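Local coordinates for amphoterin-induced protein 1 (Mus musculus, PDB 2XOT), which promotes the growth and fasciculation of neurites as a homodimeric cell-adhesion protein of the leucine-rich repeat and immunoglobulin families, at the interface of chains A and B. Coordinates in Å, arbitrary orientation; residue numbers count along the deposited sequence, not the author numbering. Chains: chain A/B, Amphoterin-induced protein 1.

Contact 1: the interface of chains A and B. Residues chain A 118, 120, 142, 144, 167, 169, 171, 195, 225; chain B 19-22.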
ATOM      1  N   LEU A 118      -7.071  11.665  -2.451  1.00 18.27           N
ATOM      2  CA  LEU A 118      -8.521  11.704  -2.626  1.00 19.77           C
ATOM      3  C   LEU A 118      -9.011  13.082  -2.269  1.00 18.93           C
ATOM      4  O   LEU A 118      -8.838  13.522  -1.140  1.00 18.77           O
ATOM      5  CB  LEU A 118      -9.228  10.715  -1.698  1.00 19.24           C
ATOM      6  CG  LEU A 118      -9.198   9.214  -1.954  1.00 22.89           C
ATOM      7  CD1 LEU A 118      -7.932   8.755  -2.504  1.00 24.67           C
ATOM      8  CD2 LEU A 118      -9.530   8.433  -0.676  1.00 23.02           C
ATOM      9  N   TYR A 120     -12.296  14.031  -3.741  1.00 19.62           N
ATOM     10  CA  TYR A 120     -13.581  13.978  -4.417  1.00 20.68           C
ATOM     11  C   TYR A 120     -14.643  14.496  -3.472  1.00 21.08           C
ATOM     12  O   TYR A 120     -14.460  14.496  -2.252  1.00 20.43           O
ATOM     13  CB  TYR A 120     -13.906  12.582  -4.911  1.00 21.12           C
ATOM     14  CG  TYR A 120     -14.111  11.528  -3.835  1.00 22.81           C
ATOM     15  CD1 TYR A 120     -15.364  11.356  -3.234  1.00 21.86           C
ATOM     16  CD2 TYR A 120     -13.074  10.686  -3.437  1.00 20.69           C
ATOM     17  CE1 TYR A 120     -15.570  10.395  -2.267  1.00 21.64           C
ATOM     18  CE2 TYR A 120     -13.279   9.703  -2.447  1.00 21.49           C
ATOM     19  CZ  TYR A 120     -14.533   9.577  -1.867  1.00 22.54           C
ATOM     20  OH  TYR A 120     -14.771   8.637  -0.879  1.00 23.44           O
ATOM     21  N   TYR A 142      -7.954  11.486  -7.281  1.00 17.82           N
ATOM     22  CA  TYR A 142      -9.426  11.473  -7.396  1.00 18.69           C
ATOM     23  C   TYR A 142      -9.987  12.862  -7.178  1.00 19.42           C
ATOM     24  O   TYR A 142      -9.810  13.457  -6.093  1.00 19.67           O
ATOM     25  CB  TYR A 142     -10.022  10.534  -6.363  1.00 18.94           C
ATOM     26  CG  TYR A 142      -9.727   9.079  -6.583  1.00 18.22           C
ATOM     27  CD1 TYR A 142     -10.643   8.254  -7.230  1.00 17.70           C
ATOM     28  CD2 TYR A 142      -8.564   8.502  -6.081  1.00 18.40           C
ATOM     29  CE1 TYR A 142     -10.403   6.903  -7.383  1.00 17.54           C
ATOM     30  CE2 TYR A 142      -8.304   7.164  -6.262  1.00 18.69           C
ATOM     31  CZ  TYR A 142      -9.229   6.375  -6.915  1.00 18.87           C
ATOM     32  OH  TYR A 142      -8.988   5.039  -7.075  1.00 19.99           O
ATOM     33  N   SER A 144     -13.309  13.671  -8.579  1.00 22.08           N
ATOM     34  CA  SER A 144     -14.759  13.587  -8.883  1.00 22.69           C
ATOM     35  C   SER A 144     -15.628  14.498  -8.031  1.00 22.71           C
ATOM     36  O   SER A 144     -15.241  14.832  -6.946  1.00 20.74           O
ATOM     37  CB  SER A 144     -15.267  12.197  -8.580  1.00 23.24           C
ATOM     38  OG  SER A 144     -14.758  11.323  -9.544  1.00 29.76           O
ATOM     39  N   LEU A 167      -4.137   7.078 -12.548  1.00 20.15           N
ATOM     40  CA  LEU A 167      -5.562   7.266 -12.352  1.00 20.09           C
ATOM     41  C   LEU A 167      -5.804   8.731 -12.046  1.00 19.64           C
ATOM     42  O   LEU A 167      -5.250   9.271 -11.100  1.00 18.57           O
ATOM     43  CB  LEU A 167      -6.097   6.371 -11.226  1.00 19.61           C
ATOM     44  CG  LEU A 167      -7.627   6.330 -11.079  1.00 19.70           C
ATOM     45  CD1 LEU A 167      -8.030   5.062 -10.368  1.00 19.14           C
ATOM     46  CD2 LEU A 167      -8.186   7.546 -10.328  1.00 19.79           C
ATOM     47  N   ASP A 169      -9.226  10.848 -11.860  1.00 19.92           N
ATOM     48  CA  ASP A 169     -10.683  10.838 -11.903  1.00 18.84           C
ATOM     49  C   ASP A 169     -11.238  12.265 -11.888  1.00 19.93           C
ATOM     50  O   ASP A 169     -11.220  12.950 -10.852  1.00 19.48           O
ATOM     51  CB  ASP A 169     -11.204  10.042 -10.733  1.00 18.77           C
ATOM     52  CG  ASP A 169     -12.715   9.932 -10.726  1.00 19.23           C
ATOM     53  OD1 ASP A 169     -13.359  10.289 -11.750  1.00 17.85           O
ATOM     54  OD2 ASP A 169     -13.236   9.512  -9.666  1.00 16.70           O
ATOM     55  N   SER A 171     -14.425  12.719 -13.196  1.00 21.51           N
ATOM     56  CA  SER A 171     -15.854  12.550 -13.458  1.00 21.15           C
ATOM     57  C   SER A 171     -16.707  13.508 -12.605  1.00 22.16           C
ATOM     58  O   SER A 171     -16.259  14.038 -11.569  1.00 20.02           O
ATOM     59  CB  SER A 171     -16.311  11.104 -13.246  1.00 21.92           C
ATOM     60  OG  SER A 171     -15.983  10.638 -11.959  1.00 21.13           O
ATOM     61  N   TYR A 195     -10.777   9.349 -16.097  1.00 20.67           N
ATOM     62  CA  TYR A 195     -12.227   9.254 -16.022  1.00 20.80           C
ATOM     63  C   TYR A 195     -12.831  10.625 -16.284  1.00 20.94           C
ATOM     64  O   TYR A 195     -12.595  11.591 -15.549  1.00 19.60           O
ATOM     65  CB  TYR A 195     -12.679   8.710 -14.675  1.00 21.22           C
ATOM     66  CG  TYR A 195     -12.232   7.312 -14.354  1.00 20.03           C
ATOM     67  CD1 TYR A 195     -12.977   6.198 -14.760  1.00 22.33           C
ATOM     68  CD2 TYR A 195     -11.067   7.086 -13.656  1.00 21.65           C
ATOM     69  CE1 TYR A 195     -12.571   4.916 -14.463  1.00 21.75           C
ATOM     70  CE2 TYR A 195     -10.666   5.798 -13.341  1.00 22.31           C
ATOM     71  CZ  TYR A 195     -11.409   4.715 -13.743  1.00 21.90           C
ATOM     72  OH  TYR A 195     -10.986   3.428 -13.428  1.00 22.75           O
ATOM     73  N   PHE A 225     -17.769   2.754 -17.601  1.00 27.00           N
ATOM     74  CA  PHE A 225     -18.654   3.912 -17.490  1.00 27.33           C
ATOM     75  C   PHE A 225     -19.310   4.352 -18.808  1.00 27.33           C
ATOM     76  O   PHE A 225     -19.696   5.516 -18.954  1.00 27.12           O
ATOM     77  CB  PHE A 225     -17.873   5.059 -16.847  1.00 26.51           C
ATOM     78  CG  PHE A 225     -17.489   4.775 -15.432  1.00 26.57           C
ATOM     79  CD1 PHE A 225     -18.417   4.928 -14.420  1.00 24.38           C
ATOM     80  CD2 PHE A 225     -16.217   4.305 -15.111  1.00 26.53           C
ATOM     81  CE1 PHE A 225     -18.086   4.634 -13.139  1.00 25.27           C
ATOM     82  CE2 PHE A 225     -15.881   4.010 -13.800  1.00 25.19           C
ATOM     83  CZ  PHE A 225     -16.804   4.173 -12.827  1.00 25.90           C
TER
ATOM     84  N   ALA B  19     -17.107   7.451  -6.738  1.00 23.99           N
ATOM     85  CA  ALA B  19     -16.016   8.199  -7.326  1.00 22.82           C
ATOM     86  C   ALA B  19     -15.159   7.213  -8.121  1.00 22.21           C
ATOM     87  O   ALA B  19     -14.268   6.584  -7.565  1.00 22.00           O
ATOM     88  CB  ALA B  19     -15.220   8.809  -6.238  1.00 22.43           C
ATOM     89  N   SER B  20     -15.430   7.084  -9.419  1.00 21.87           N
ATOM     90  CA  SER B  20     -14.933   5.983 -10.260  1.00 21.43           C
ATOM     91  C   SER B  20     -14.921   4.684  -9.476  1.00 21.78           C
ATOM     92  O   SER B  20     -15.982   4.175  -9.133  1.00 21.88           O
ATOM     93  CB  SER B  20     -13.586   6.292 -10.949  1.00 21.23           C
ATOM     94  OG  SER B  20     -12.536   6.551 -10.034  1.00 20.91           O
ATOM     95  N   ASN B  21     -13.742   4.147  -9.167  1.00 22.16           N
ATOM     96  CA  ASN B  21     -13.655   2.833  -8.507  1.00 21.58           C
ATOM     97  C   ASN B  21     -13.728   2.863  -6.975  1.00 21.91           C
ATOM     98  O   ASN B  21     -13.547   1.839  -6.333  1.00 22.53           O
ATOM     99  CB  ASN B  21     -12.458   2.014  -9.029  1.00 21.55           C
ATOM    100  CG  ASN B  21     -11.106   2.595  -8.660  1.00 21.99           C
ATOM    101  OD1 ASN B  21     -11.006   3.597  -7.956  1.00 18.59           O
ATOM    102  ND2 ASN B  21     -10.031   1.927  -9.118  1.00 23.22           N
ATOM    103  N   ILE B  22     -14.065   4.010  -6.395  1.00 22.12           N
ATOM    104  CA  ILE B  22     -14.307   4.096  -4.953  1.00 22.99           C
ATOM    105  C   ILE B  22     -15.795   4.312  -4.594  1.00 23.13           C
ATOM    106  O   ILE B  22     -16.408   5.270  -5.054  1.00 23.22           O
ATOM    107  CB  ILE B  22     -13.504   5.255  -4.349  1.00 22.99           C
ATOM    108  CG1 ILE B  22     -11.999   4.938  -4.437  1.00 24.14           C
ATOM    109  CG2 ILE B  22     -13.939   5.532  -2.886  1.00 22.25           C
ATOM    110  CD1 ILE B  22     -11.129   6.001  -3.826  1.00 24.26           C
TER
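A tight hairpin turn of the N-terminal LRR cap of chain B, residues 19 to 22, is laid across the aromatic surface of the repeats and C-terminal cap of chain A; its side chains pack on a row of rings, B:Asn21 and B:Ile22 sharing A:Tyr142. A:Tyr142 is gripped from three directions. B:Ile22 crosses it obliquely and rests CD1 on one face near the rim, 3.8 Å from the ring centroid, while A:Leu167 CD2 backs the opposite face. At the edge, the side-chain carbonyl OD1 of B:Asn21 lies in the ring plane and takes the phenol OH in a 2.6 Å hydrogen bond, on a lone pair, with a C=O to donor angle of 135°. The two side chains cross at about a right angle, yet their ring and amide planes are only 35° apart; B:Asn21 reaches the bond with CG in the crowded position between backbone N and carbonyl carbon (chi1 67°). B:Ser20, at the tip of the turn, centres CB over the face of A:Tyr195, 3.6 Å from the centroid, and its CA meets CZ of A:Phe225. B:Ala19 sets CB over A:Tyr120, offset toward the rim. Behind the turn A:Asp169, CG anti to its backbone N, is held by A:Ser171: the serine OG bonds the syn lone pair of OD1 at 2.7 Å, and the amide N approaches the same oxygen from above the carboxylate plane at 3.0 Å.

Contact 2: the interface of chains A and B. Residues chain A 7-11, 18, 40; chain B 145, 172, 197-198, 225, 228.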
ATOM      1  N   ARG A   7      -4.965   0.230  32.373  1.00 43.52           N
ATOM      2  CA  ARG A   7      -6.299   0.625  31.806  1.00 43.67           C
ATOM      3  C   ARG A   7      -6.145   1.250  30.417  1.00 43.23           C
ATOM      4  O   ARG A   7      -6.380   0.585  29.406  1.00 42.57           O
ATOM      5  CB  ARG A   7      -7.020   1.583  32.742  1.00 43.82           C
ATOM      6  N   SER A   8      -5.740   2.520  30.378  1.00 42.58           N
ATOM      7  CA  SER A   8      -5.575   3.255  29.113  1.00 41.96           C
ATOM      8  C   SER A   8      -4.099   3.358  28.706  1.00 41.03           C
ATOM      9  O   SER A   8      -3.212   3.376  29.557  1.00 41.45           O
ATOM     10  CB  SER A   8      -6.190   4.656  29.234  1.00 42.32           C
ATOM     11  N   VAL A   9      -3.854   3.426  27.398  1.00 39.55           N
ATOM     12  CA  VAL A   9      -2.508   3.633  26.853  1.00 38.08           C
ATOM     13  C   VAL A   9      -2.094   5.089  27.106  1.00 36.89           C
ATOM     14  O   VAL A   9      -2.801   6.015  26.733  1.00 36.35           O
ATOM     15  CB  VAL A   9      -2.473   3.295  25.343  1.00 38.18           C
ATOM     16  CG1 VAL A   9      -1.105   3.607  24.698  1.00 37.62           C
ATOM     17  CG2 VAL A   9      -2.877   1.847  25.131  1.00 37.83           C
ATOM     18  N   VAL A  10      -0.953   5.266  27.765  1.00 35.51           N
ATOM     19  CA  VAL A  10      -0.483   6.571  28.240  1.00 34.62           C
ATOM     20  C   VAL A  10      -0.287   7.576  27.119  1.00 33.99           C
ATOM     21  O   VAL A  10      -0.617   8.756  27.271  1.00 33.99           O
ATOM     22  CB  VAL A  10       0.842   6.393  29.024  1.00 34.50           C
ATOM     23  CG1 VAL A  10       1.532   7.717  29.262  1.00 34.44           C
ATOM     24  CG2 VAL A  10       0.560   5.666  30.331  1.00 35.40           C
ATOM     25  N   SER A  11       0.258   7.104  26.001  1.00 32.97           N
ATOM     26  CA  SER A  11       0.502   7.936  24.826  1.00 31.96           C
ATOM     27  C   SER A  11      -0.750   8.217  23.983  1.00 31.58           C
ATOM     28  O   SER A  11      -0.689   9.027  23.053  1.00 31.42           O
ATOM     29  CB  SER A  11       1.563   7.298  23.913  1.00 32.35           C
ATOM     30  OG  SER A  11       1.214   5.984  23.518  1.00 29.35           O
ATOM     31  N   CYS A  18      -6.525   3.751  20.426  1.00 25.78           N
ATOM     32  CA  CYS A  18      -5.163   3.476  19.978  1.00 25.94           C
ATOM     33  C   CYS A  18      -4.908   1.983  19.852  1.00 25.14           C
ATOM     34  O   CYS A  18      -4.945   1.255  20.847  1.00 25.41           O
ATOM     35  CB  CYS A  18      -4.165   4.145  20.939  1.00 26.47           C
ATOM     36  SG  CYS A  18      -4.273   5.950  20.874  1.00 25.72           S
ATOM     37  N   TYR A  40       5.090   7.452  16.815  1.00 22.86           N
ATOM     38  CA  TYR A  40       4.954   6.097  16.229  1.00 22.51           C
ATOM     39  C   TYR A  40       3.722   5.908  15.320  1.00 21.94           C
ATOM     40  O   TYR A  40       3.580   4.866  14.673  1.00 21.77           O
ATOM     41  CB  TYR A  40       4.948   5.000  17.317  1.00 22.01           C
ATOM     42  CG  TYR A  40       3.811   5.097  18.320  1.00 22.79           C
ATOM     43  CD1 TYR A  40       2.485   4.890  17.930  1.00 21.70           C
ATOM     44  CD2 TYR A  40       4.062   5.389  19.667  1.00 21.14           C
ATOM     45  CE1 TYR A  40       1.439   5.023  18.827  1.00 21.50           C
ATOM     46  CE2 TYR A  40       3.013   5.494  20.586  1.00 22.44           C
ATOM     47  CZ  TYR A  40       1.702   5.307  20.156  1.00 22.85           C
ATOM     48  OH  TYR A  40       0.638   5.394  21.047  1.00 22.01           O
TER
ATOM     49  N   GLN B 145      -7.600  -4.272  22.159  1.00 24.61           N
ATOM     50  CA  GLN B 145      -8.912  -3.996  22.760  1.00 25.39           C
ATOM     51  C   GLN B 145      -9.904  -5.106  22.490  1.00 25.55           C
ATOM     52  O   GLN B 145     -11.002  -4.859  21.987  1.00 25.86           O
ATOM     53  CB  GLN B 145      -9.493  -2.651  22.307  1.00 26.10           C
ATOM     54  CG  GLN B 145      -8.497  -1.658  21.685  1.00 30.62           C
ATOM     55  CD  GLN B 145      -7.870  -0.772  22.680  1.00 34.62           C
ATOM     56  OE1 GLN B 145      -8.432  -0.555  23.742  1.00 40.14           O
ATOM     57  NE2 GLN B 145      -6.691  -0.230  22.351  1.00 35.41           N
ATOM     58  N   SER B 172      -3.732  -4.280  25.102  1.00 22.50           N
ATOM     59  CA  SER B 172      -5.030  -3.984  25.697  1.00 23.39           C
ATOM     60  C   SER B 172      -5.953  -5.188  25.594  1.00 23.90           C
ATOM     61  O   SER B 172      -7.069  -5.083  25.083  1.00 24.84           O
ATOM     62  CB  SER B 172      -5.646  -2.736  25.065  1.00 23.70           C
ATOM     63  OG  SER B 172      -4.822  -1.608  25.296  1.00 25.07           O
ATOM     64  N   HIS B 197       1.783  -4.648  25.156  1.00 20.48           N
ATOM     65  CA  HIS B 197       1.666  -3.625  26.199  1.00 21.61           C
ATOM     66  C   HIS B 197       0.207  -3.507  26.650  1.00 21.65           C
ATOM     67  O   HIS B 197      -0.717  -3.919  25.946  1.00 21.48           O
ATOM     68  CB  HIS B 197       2.200  -2.247  25.734  1.00 20.88           C
ATOM     69  CG  HIS B 197       1.566  -1.746  24.482  1.00 20.79           C
ATOM     70  ND1 HIS B 197       0.490  -0.876  24.482  1.00 21.49           N
ATOM     71  CD2 HIS B 197       1.810  -2.043  23.186  1.00 18.50           C
ATOM     72  CE1 HIS B 197       0.117  -0.650  23.238  1.00 19.64           C
ATOM     73  NE2 HIS B 197       0.897  -1.348  22.433  1.00 21.57           N
ATOM     74  N   ASN B 198       0.034  -2.962  27.837  1.00 21.99           N
ATOM     75  CA  ASN B 198      -1.274  -2.753  28.425  1.00 22.98           C
ATOM     76  C   ASN B 198      -2.066  -4.056  28.614  1.00 23.43           C
ATOM     77  O   ASN B 198      -3.254  -4.161  28.288  1.00 23.86           O
ATOM     78  CB  ASN B 198      -2.056  -1.688  27.648  1.00 23.57           C
ATOM     79  CG  ASN B 198      -3.169  -1.052  28.500  1.00 26.43           C
ATOM     80  OD1 ASN B 198      -3.017  -0.906  29.713  1.00 26.31           O
ATOM     81  ND2 ASN B 198      -4.307  -0.722  27.866  1.00 27.30           N
ATOM     82  N   PHE B 225       6.450   1.937  23.275  1.00 25.18           N
ATOM     83  CA  PHE B 225       5.451   1.667  24.317  1.00 25.68           C
ATOM     84  C   PHE B 225       6.014   1.290  25.671  1.00 26.09           C
ATOM     85  O   PHE B 225       5.325   0.649  26.477  1.00 26.02           O
ATOM     86  CB  PHE B 225       4.523   0.550  23.833  1.00 25.23           C
ATOM     87  CG  PHE B 225       3.742   0.933  22.623  1.00 25.63           C
ATOM     88  CD1 PHE B 225       2.673   1.805  22.733  1.00 26.06           C
ATOM     89  CD2 PHE B 225       4.076   0.448  21.371  1.00 25.15           C
ATOM     90  CE1 PHE B 225       1.953   2.192  21.614  1.00 23.68           C
ATOM     91  CE2 PHE B 225       3.358   0.846  20.260  1.00 23.75           C
ATOM     92  CZ  PHE B 225       2.295   1.703  20.390  1.00 24.30           C
ATOM     93  N   ASP B 228       3.867   1.609  28.704  1.00 26.32           N
ATOM     94  CA  ASP B 228       2.646   0.769  28.824  1.00 26.49           C
ATOM     95  C   ASP B 228       2.918  -0.732  28.999  1.00 26.21           C
ATOM     96  O   ASP B 228       1.974  -1.552  29.061  1.00 25.34           O
ATOM     97  CB  ASP B 228       1.712   1.017  27.640  1.00 26.78           C
ATOM     98  CG  ASP B 228       1.190   2.432  27.609  1.00 28.89           C
ATOM     99  OD1 ASP B 228       0.541   2.859  28.596  1.00 29.64           O
ATOM    100  OD2 ASP B 228       1.437   3.118  26.593  1.00 31.82           O
TER
HETATM  101  O   HOH W   1      -3.863  -1.134  22.717  1.00 23.35           O
HETATM  102  O   HOH W   2      -1.111   1.001  29.810  1.00 50.98           O
HETATM  103  O   HOH W   3       3.060   4.726  25.329  1.00 54.17           O
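The side chains of A:Tyr40 and B:Phe225 cross at about a right angle, with their ring planes inclined by roughly 45°: B:Phe225 drives its CZ corner onto the centre of one face of A:Tyr40, and the neighbouring CE1 comes within 3.4 Å of the phenol carbon CZ. In the ring plane of A:Tyr40, at its edge, sits A:Ser11 OG, hydrogen bonded to the tyrosine OH at 2.6 Å. One face of B:Phe225 is backed by B:His197, whose NE2 stands over the ring centre, while B:Phe225 CD1 lies over the imidazole toward its rim. Beside this aromatic group the N-terminal segment of chain A runs over the last repeats and the C-terminal cap of chain B, where B:Asp228 ends the 3-10 helix 226-228. B:Asp228, with CG anti to its carbonyl carbon (chi1 -64°), turns the syn lone pair of OD1 to the amide N of A:Val10, 3.0 Å away and nearly straight at 170°. A:Val9 crosses the same carboxylate at about a right angle with its CG1 branch; CG2, the other branch, points toward B:Ser172 and B:Asn198. The amide of B:Asn198 has both its N-H groups engaged close to its own plane. ND2 gives one to A:Arg7 O at 2.9 Å, meeting that carbonyl from above its plane, and the other to B:Ser172 OG at 2.8 Å, which fixes the amide's rotation. Waters bridge the chains as well, one joining A:Ser8 O to B:Asn198 OD1 and B:Asp228 OD1, another linking A:Ser11 OG to B:Asp228 OD2. Backbone recognition by the cap side chains thus fastens the N-terminal segment to the partner and helps hold the homodimer together.

Contact 1 and contact 2 lie about 38 Å apart, between the centres of their C-alpha atoms, toward opposite ends of one two-fold interface. In each, the N-terminal part of one chain meets later repeats and the C-terminal cap region of the other, with the chains exchanged. Phe225 serves in both, from chain A in contact 1 and from chain B in contact 2, and strand 17-19 contributes to both through Ala19 and Cys18. Symmetry gives each contact a twin beside the other, so the two show neighbouring parts of one repeated docking surface. This antiparallel pairing fits the homodimerisation assigned to the LRR region.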